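Local coordinates for Thiol:disulfide interchange protein DsbA (Pseudomonas aeruginosa, PDB 4ZL7), which probably introduces disulfide bonds into other proteins of the periplasm by passing on its own redox-active disulfide, as a DsbA-type member of the thioredoxin family, at residues A[25-30]-A[156-161]; A[44-49]-A[171-176]. The protein carries 1 engineered substitution. All coordinates share one frame; numbering follows the deposited sequence.

Overall arrangement
After the short strand 13-14, the chain enters strand 27-33, then reaches the CxxC pair, Cys37 just before helix 38-52 and Cys40 in its first turn. Contact 1 closes when strand 155-158 comes back antiparallel to strand 27-33, after the mostly helical chain between them. Contact 2 closes when the last helix, 172-187, packs beside helix 38-52. The segments alternate along the chain, so the two closures cross. Their centres are about 16 Å apart, yet they meet directly: Met156 of contact 1 packs against both Thr175 and Ile47 of contact 2. Together they tie two central strands of the thioredoxin fold to the two helices lying on one face of its sheet.

Contact 1. Residues A[25-30]-A[156-161]; sequences GKIEVV and MVVNGK
Asn159 meets Glu28 with its backbone and its side chain at once. Asn159 N donates to Glu28 O at 2.7 Å, while Asn159 OD1 accepts from Glu28 N at 3.0 Å, the donor lying 29° off the carbonyl plane. The amide thus supplies the acceptor that a strand carbonyl would have given, prolonging the antiparallel pairing beyond the end of strand 155-158. An unusual chi1 of -133°, far from a staggered position, carries OD1 there, and the Ile27 side chain crosses that of Asn159 at about a right angle, with Ile27 CD1 3.8 Å from Asn159 ND2. Next along, Val30 and Val157 form a hydrogen-bonded pair, with Val30 N meeting Val157 O at 2.8 Å and nearly straight (177°).

Beta-branched valines suit these extended backbones and fill both faces. Val30 and Val157 point to the side covered by Tyr148 of helix 132-148. Val29 and Val158 point to the other, where helix 172-187 packs; there Met156, bent at chi2 and chi3, folds its CE back to 3.6 Å from Val29 CG1.

A water bridges the segments, giving a hydrogen to Glu28 OE1 (2.6 Å) and accepting one from Gly160 N (2.8 Å), with a weak bond to Val157 O. Asn159 and Gly160, both at positive phi, form a type I' turn closed by Lys161 N to Val158 O, a place suited to Asn-Gly. Further out, Glu186 takes Asn159 ND2 and so fixes which way round the amide lies, while Ser22 N holds Glu28 OE2. With a donor on each oxygen, the buried Glu28 carboxylate is probably stabilised as an anion, and the edge of this pairing is held by polar side chains as well as backbone.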
ATOM      1  N   GLY A  25     -19.293  -0.721   1.284  1.00 13.67           N
ATOM      2  CA  GLY A  25     -20.014  -1.939   0.941  1.00 14.95           C
ATOM      3  C   GLY A  25     -19.124  -3.161   0.811  1.00 13.01           C
ATOM      4  O   GLY A  25     -19.616  -4.267   0.714  1.00 14.93           O
ATOM      5  N   LYS A  26     -17.814  -2.944   0.752  1.00 14.10           N
ATOM      6  CA  LYS A  26     -16.845  -4.041   0.763  1.00 11.54           C
ATOM      7  C   LYS A  26     -15.957  -3.888   1.984  1.00 10.89           C
ATOM      8  O   LYS A  26     -15.699  -2.769   2.427  1.00 10.88           O
ATOM      9  CB  LYS A  26     -15.980  -4.035  -0.476  1.00 11.43           C
ATOM     10  CG  LYS A  26     -16.753  -4.345  -1.743  1.00 19.46           C
ATOM     11  CD  LYS A  26     -15.875  -4.562  -2.951  1.00 22.77           C
ATOM     12  CE  LYS A  26     -16.717  -4.839  -4.186  1.00 22.26           C
ATOM     13  NZ  LYS A  26     -15.896  -4.792  -5.411  1.00 29.28           N
ATOM     14  N   ILE A  27     -15.505  -5.019   2.514  1.00 10.49           N
ATOM     15  CA  ILE A  27     -14.583  -5.016   3.644  1.00 10.02           C
ATOM     16  C   ILE A  27     -13.253  -4.593   3.076  1.00 11.96           C
ATOM     17  O   ILE A  27     -12.712  -5.253   2.198  1.00  9.44           O
ATOM     18  CB  ILE A  27     -14.484  -6.398   4.314  1.00 15.84           C
ATOM     19  CG1 ILE A  27     -15.873  -6.919   4.748  1.00 14.99           C
ATOM     20  CG2 ILE A  27     -13.579  -6.350   5.496  1.00 10.96           C
ATOM     21  CD1 ILE A  27     -16.395  -6.278   5.970  1.00 24.07           C
ATOM     22  N   GLU A  28     -12.715  -3.488   3.574  1.00  9.45           N
ATOM     23  CA  GLU A  28     -11.449  -2.992   3.053  1.00  9.11           C
ATOM     24  C   GLU A  28     -10.262  -3.708   3.707  1.00  8.71           C
ATOM     25  O   GLU A  28     -10.276  -3.966   4.893  1.00  8.87           O
ATOM     26  CB  GLU A  28     -11.323  -1.480   3.331  1.00  9.22           C
ATOM     27  CG  GLU A  28     -10.134  -0.792   2.640  1.00  9.01           C
ATOM     28  CD  GLU A  28     -10.035   0.683   3.020  1.00 11.91           C
ATOM     29  OE1 GLU A  28      -9.805   0.978   4.222  1.00 10.00           O
ATOM     30  OE2 GLU A  28     -10.243   1.525   2.116  1.00 13.51           O
ATOM     31  N   VAL A  29      -9.224  -3.956   2.914  1.00  8.52           N
ATOM     32  CA  VAL A  29      -7.937  -4.404   3.412  1.00  9.21           C
ATOM     33  C   VAL A  29      -6.891  -3.479   2.806  1.00  8.49           C
ATOM     34  O   VAL A  29      -6.698  -3.460   1.584  1.00  8.37           O
ATOM     35  CB  VAL A  29      -7.620  -5.819   2.973  1.00 12.09           C
ATOM     36  CG1 VAL A  29      -6.204  -6.182   3.368  1.00 17.71           C
ATOM     37  CG2 VAL A  29      -8.599  -6.759   3.571  1.00 12.04           C
ATOM     38  N   VAL A  30      -6.251  -2.683   3.650  1.00  8.08           N
ATOM     39  CA  VAL A  30      -5.170  -1.798   3.212  1.00  8.02           C
ATOM     40  C   VAL A  30      -3.791  -2.350   3.599  1.00  8.32           C
ATOM     41  O   VAL A  30      -3.572  -2.735   4.753  1.00  8.04           O
ATOM     42  CB  VAL A  30      -5.317  -0.401   3.831  1.00  9.61           C
ATOM     43  CG1 VAL A  30      -4.119   0.479   3.432  1.00 11.32           C
ATOM     44  CG2 VAL A  30      -6.669   0.223   3.445  1.00 10.70           C
ATOM     45  N   MET A 156      -0.844  -3.544   7.987  1.00 12.78           N
ATOM     46  CA  MET A 156      -2.176  -3.776   7.458  1.00 11.55           C
ATOM     47  C   MET A 156      -3.234  -3.060   8.276  1.00 13.96           C
ATOM     48  O   MET A 156      -3.138  -3.014   9.524  1.00  8.60           O
ATOM     49  CB  MET A 156      -2.497  -5.276   7.503  1.00 15.26           C
ATOM     50  CG  MET A 156      -1.443  -6.191   6.946  1.00 14.52           C
ATOM     51  SD  MET A 156      -1.187  -6.003   5.187  1.00 14.69           S
ATOM     52  CE  MET A 156      -2.801  -6.408   4.509  1.00 16.20           C
ATOM     53  N   VAL A 157      -4.237  -2.531   7.578  1.00 13.23           N
ATOM     54  CA  VAL A 157      -5.478  -2.084   8.194  1.00  7.26           C
ATOM     55  C   VAL A 157      -6.692  -2.759   7.554  1.00  7.25           C
ATOM     56  O   VAL A 157      -6.889  -2.677   6.328  1.00  9.06           O
ATOM     57  CB  VAL A 157      -5.633  -0.566   8.136  1.00  7.99           C
ATOM     58  CG1 VAL A 157      -6.854  -0.134   8.938  1.00  8.67           C
ATOM     59  CG2 VAL A 157      -4.368   0.131   8.674  1.00 18.26           C
ATOM     60  N   VAL A 158      -7.514  -3.415   8.385  1.00 10.46           N
ATOM     61  CA  VAL A 158      -8.751  -4.023   7.920  1.00 10.63           C
ATOM     62  C   VAL A 158      -9.939  -3.156   8.292  1.00  7.85           C
ATOM     63  O   VAL A 158     -10.114  -2.768   9.444  1.00  9.29           O
ATOM     64  CB  VAL A 158      -8.915  -5.456   8.474  1.00 13.25           C
ATOM     65  CG1 VAL A 158     -10.324  -5.968   8.290  1.00  8.68           C
ATOM     66  CG2 VAL A 158      -7.906  -6.400   7.808  1.00 10.54           C
ATOM     67  N   ASN A 159     -10.738  -2.851   7.281  1.00  8.14           N
ATOM     68  CA  ASN A 159     -11.989  -2.120   7.405  1.00  9.22           C
ATOM     69  C   ASN A 159     -11.908  -0.828   8.225  1.00 10.03           C
ATOM     70  O   ASN A 159     -12.869  -0.466   8.877  1.00 11.25           O
ATOM     71  CB  ASN A 159     -13.132  -3.016   7.934  1.00  9.90           C
ATOM     72  CG  ASN A 159     -14.415  -2.865   7.104  1.00 10.94           C
ATOM     73  OD1 ASN A 159     -14.354  -2.593   5.929  1.00 10.91           O
ATOM     74  ND2 ASN A 159     -15.562  -3.020   7.727  1.00 12.18           N
ATOM     75  N   GLY A 160     -10.770  -0.137   8.141  1.00 11.48           N
ATOM     76  CA  GLY A 160     -10.606   1.151   8.800  1.00 11.44           C
ATOM     77  C   GLY A 160     -10.617   1.026  10.325  1.00 12.19           C
ATOM     78  O   GLY A 160     -10.716   2.025  11.051  1.00 13.91           O
ATOM     79  N   LYS A 161     -10.492  -0.202  10.817  1.00 12.85           N
ATOM     80  CA  LYS A 161     -10.754  -0.484  12.235  1.00 13.62           C
ATOM     81  C   LYS A 161      -9.625  -1.181  13.003  1.00 12.16           C
ATOM     82  O   LYS A 161      -9.483  -0.978  14.214  1.00 14.08           O
ATOM     83  CB  LYS A 161     -12.024  -1.345  12.371  1.00 12.91           C
ATOM     84  CG  LYS A 161     -13.299  -0.601  12.132  1.00 29.89           C
ATOM     85  CD  LYS A 161     -14.499  -1.509  12.296  1.00 32.74           C
ATOM     86  CE  LYS A 161     -15.774  -0.803  11.887  0.63 33.08           C
ATOM     87  NZ  LYS A 161     -16.812  -1.780  11.500  0.64 24.20           N
TER
HETATM   88  O   HOH W   1      -8.922  -0.566   6.092  1.00 10.52           O

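Contact 2. Residues A[44-49]-A[171-176]; sequences EPTIVP and GPEETL
Gly171 O is gripped twice by Thr175, at the start of the helix whose Pro172 and Leu176 face Thr46. Thr175 N reaches Gly171 O at 2.9 Å and Thr175 OG1 reaches it at 2.8 Å, the hydroxyl coming from above the carbonyl plane, 43° out of it. That bond satisfies a hydroxyl buried in the interior. Gly171 sits at the N-cap with a backbone that a side chain would jam, and Pro172 follows in the first turn, where no N-H is needed for a helical bond.

Between the helices the meeting is apolar. Thr46 points its CB at the other helix, and with CG2 anti to the backbone N (OG1 at chi1 -59°) the methyl faces Leu176. Thr46 CG2 and Leu176 CD1 press together at 3.4 Å, tighter than usual for carbons, and the same CD1 lies 3.5 Å from Thr46 O. Thr46 OG1 passes near Pro172 CB, and deeper in, Ile47 CG1 meets Leu176 CD2 at 4.3 Å. A short threonine on one side and a longer leucine on the other suit the axes of segments 44-49 and 172-176, 9.8 Å apart at closest and crossing at -24°.

Pro45 and Pro49 lack the N-H for a helical bond, consistent with the kink in helix 38-52. Phe43 adds its ring against Pro172, Thr175 and Leu176, while Met156 of strand 155-158 touches both Ile47 and Thr175. No hydrogen bond joins the two segments, so the fit of apolar side chains joins the active-site helix of this thioredoxin fold to its last helix.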
ATOM      1  N   GLU A  44       5.952  -9.175  -0.682  1.00 15.31           N
ATOM      2  CA  GLU A  44       5.232  -9.302  -1.950  1.00 12.64           C
ATOM      3  C   GLU A  44       4.847 -10.741  -2.378  1.00 17.82           C
ATOM      4  O   GLU A  44       3.708 -10.997  -2.778  1.00 17.77           O
ATOM      5  CB  GLU A  44       6.017  -8.635  -3.082  1.00 18.70           C
ATOM      6  CG  GLU A  44       5.927  -7.137  -3.047  1.00 16.38           C
ATOM      7  CD  GLU A  44       4.518  -6.633  -3.281  1.00 21.69           C
ATOM      8  OE1 GLU A  44       4.034  -6.691  -4.429  1.00 21.96           O
ATOM      9  OE2 GLU A  44       3.879  -6.181  -2.315  1.00 19.19           O
ATOM     10  N   PRO A  45       5.799 -11.675  -2.321  1.00 19.06           N
ATOM     11  CA  PRO A  45       5.514 -13.046  -2.748  1.00 20.86           C
ATOM     12  C   PRO A  45       4.399 -13.699  -1.937  1.00 21.52           C
ATOM     13  O   PRO A  45       3.777 -14.640  -2.414  1.00 19.91           O
ATOM     14  CB  PRO A  45       6.836 -13.773  -2.486  1.00 22.06           C
ATOM     15  CG  PRO A  45       7.842 -12.698  -2.320  1.00 21.41           C
ATOM     16  CD  PRO A  45       7.127 -11.563  -1.718  1.00 20.02           C
ATOM     17  N   THR A  46       4.152 -13.197  -0.727  1.00 22.31           N
ATOM     18  CA  THR A  46       3.120 -13.742   0.147  1.00 20.01           C
ATOM     19  C   THR A  46       1.808 -13.005  -0.048  1.00 19.69           C
ATOM     20  O   THR A  46       0.756 -13.612  -0.241  1.00 15.78           O
ATOM     21  CB  THR A  46       3.562 -13.637   1.603  1.00 23.14           C
ATOM     22  OG1 THR A  46       4.781 -14.356   1.765  1.00 26.23           O
ATOM     23  CG2 THR A  46       2.534 -14.213   2.551  1.00 20.83           C
ATOM     24  N   ILE A  47       1.861 -11.685  -0.016  1.00 12.00           N
ATOM     25  CA  ILE A  47       0.614 -10.931  -0.076  1.00 17.66           C
ATOM     26  C   ILE A  47      -0.015 -10.867  -1.478  1.00 15.40           C
ATOM     27  O   ILE A  47      -1.234 -10.783  -1.607  1.00 10.96           O
ATOM     28  CB  ILE A  47       0.787  -9.524   0.515  1.00 17.24           C
ATOM     29  CG1 ILE A  47      -0.577  -8.852   0.658  1.00 19.57           C
ATOM     30  CG2 ILE A  47       1.733  -8.675  -0.319  1.00 16.39           C
ATOM     31  CD1 ILE A  47      -0.540  -7.694   1.636  1.00 21.28           C
ATOM     32  N   VAL A  48       0.775 -10.969  -2.539  1.00 18.75           N
ATOM     33  CA  VAL A  48       0.174 -10.936  -3.877  1.00 13.81           C
ATOM     34  C   VAL A  48      -0.801 -12.079  -4.202  1.00 14.94           C
ATOM     35  O   VAL A  48      -1.966 -11.824  -4.542  1.00 18.33           O
ATOM     36  CB  VAL A  48       1.229 -10.765  -4.973  1.00 21.22           C
ATOM     37  CG1 VAL A  48       0.567 -10.784  -6.331  1.00 22.83           C
ATOM     38  CG2 VAL A  48       1.960  -9.464  -4.765  1.00 23.49           C
ATOM     39  N   PRO A  49      -0.333 -13.336  -4.142  1.00 17.64           N
ATOM     40  CA  PRO A  49      -1.202 -14.476  -4.422  1.00 16.29           C
ATOM     41  C   PRO A  49      -2.418 -14.476  -3.512  1.00 17.23           C
ATOM     42  O   PRO A  49      -3.539 -14.810  -3.926  1.00 17.85           O
ATOM     43  CB  PRO A  49      -0.315 -15.702  -4.108  1.00 18.73           C
ATOM     44  CG  PRO A  49       1.059 -15.217  -4.055  1.00 18.20           C
ATOM     45  CD  PRO A  49       1.035 -13.746  -3.772  1.00 17.80           C
ATOM     46  N   GLY A 171       4.643 -13.216  11.725  1.00 18.70           N
ATOM     47  CA  GLY A 171       5.175 -13.747  10.478  1.00 19.40           C
ATOM     48  C   GLY A 171       4.307 -13.399   9.291  1.00 17.60           C
ATOM     49  O   GLY A 171       3.141 -13.039   9.459  1.00 15.96           O
ATOM     50  N   PRO A 172       4.870 -13.467   8.078  1.00 18.23           N
ATOM     51  CA  PRO A 172       4.103 -12.996   6.910  1.00 16.85           C
ATOM     52  C   PRO A 172       2.813 -13.806   6.637  1.00 16.55           C
ATOM     53  O   PRO A 172       1.779 -13.197   6.361  1.00 14.87           O
ATOM     54  CB  PRO A 172       5.102 -13.126   5.751  1.00 18.49           C
ATOM     55  CG  PRO A 172       6.134 -14.136   6.236  1.00 21.01           C
ATOM     56  CD  PRO A 172       6.220 -13.938   7.717  1.00 20.59           C
ATOM     57  N   GLU A 173       2.853 -15.130   6.702  1.00 18.42           N
ATOM     58  CA  GLU A 173       1.635 -15.928   6.454  1.00 18.55           C
ATOM     59  C   GLU A 173       0.652 -15.752   7.610  1.00 17.26           C
ATOM     60  O   GLU A 173      -0.566 -15.690   7.402  1.00 16.33           O
ATOM     61  CB  GLU A 173       1.956 -17.408   6.249  1.00 21.41           C
ATOM     62  CG  GLU A 173       2.892 -17.716   5.072  1.00 26.02           C
ATOM     63  CD  GLU A 173       4.382 -17.756   5.465  1.00 36.82           C
ATOM     64  OE1 GLU A 173       4.761 -17.213   6.540  1.00 29.68           O
ATOM     65  OE2 GLU A 173       5.180 -18.340   4.698  1.00 46.09           O
ATOM     66  N   GLU A 174       1.186 -15.615   8.825  1.00 17.49           N
ATOM     67  CA  GLU A 174       0.361 -15.360  10.001  1.00 16.71           C
ATOM     68  C   GLU A 174      -0.359 -14.003   9.853  1.00 14.43           C
ATOM     69  O   GLU A 174      -1.499 -13.819  10.285  1.00 13.61           O
ATOM     70  CB  GLU A 174       1.215 -15.401  11.276  1.00 17.91           C
ATOM     71  CG  GLU A 174       1.837 -16.758  11.601  1.00 25.36           C
ATOM     72  CD  GLU A 174       3.087 -17.104  10.769  1.00 25.10           C
ATOM     73  OE1 GLU A 174       3.592 -16.278   9.972  1.00 22.65           O
ATOM     74  OE2 GLU A 174       3.579 -18.239  10.913  1.00 35.05           O
ATOM     75  N   THR A 175       0.289 -13.045   9.222  1.00 14.61           N
ATOM     76  CA  THR A 175      -0.347 -11.743   9.007  1.00 12.11           C
ATOM     77  C   THR A 175      -1.620 -11.864   8.152  1.00 15.43           C
ATOM     78  O   THR A 175      -2.646 -11.170   8.380  1.00 12.23           O
ATOM     79  CB  THR A 175       0.663 -10.733   8.353  1.00 16.74           C
ATOM     80  OG1 THR A 175       1.789 -10.551   9.232  1.00 17.24           O
ATOM     81  CG2 THR A 175       0.011  -9.388   8.103  1.00 14.91           C
ATOM     82  N   LEU A 176      -1.562 -12.741   7.164  1.00 15.54           N
ATOM     83  CA  LEU A 176      -2.661 -12.872   6.226  1.00 14.85           C
ATOM     84  C   LEU A 176      -3.752 -13.702   6.861  1.00 12.19           C
ATOM     85  O   LEU A 176      -4.949 -13.463   6.661  1.00 11.68           O
ATOM     86  CB  LEU A 176      -2.166 -13.499   4.921  1.00 13.09           C
ATOM     87  CG  LEU A 176      -1.066 -12.634   4.284  1.00 22.76           C
ATOM     88  CD1 LEU A 176      -0.673 -13.145   2.929  1.00 30.86           C
ATOM     89  CD2 LEU A 176      -1.526 -11.216   4.171  1.00 24.13           C
TER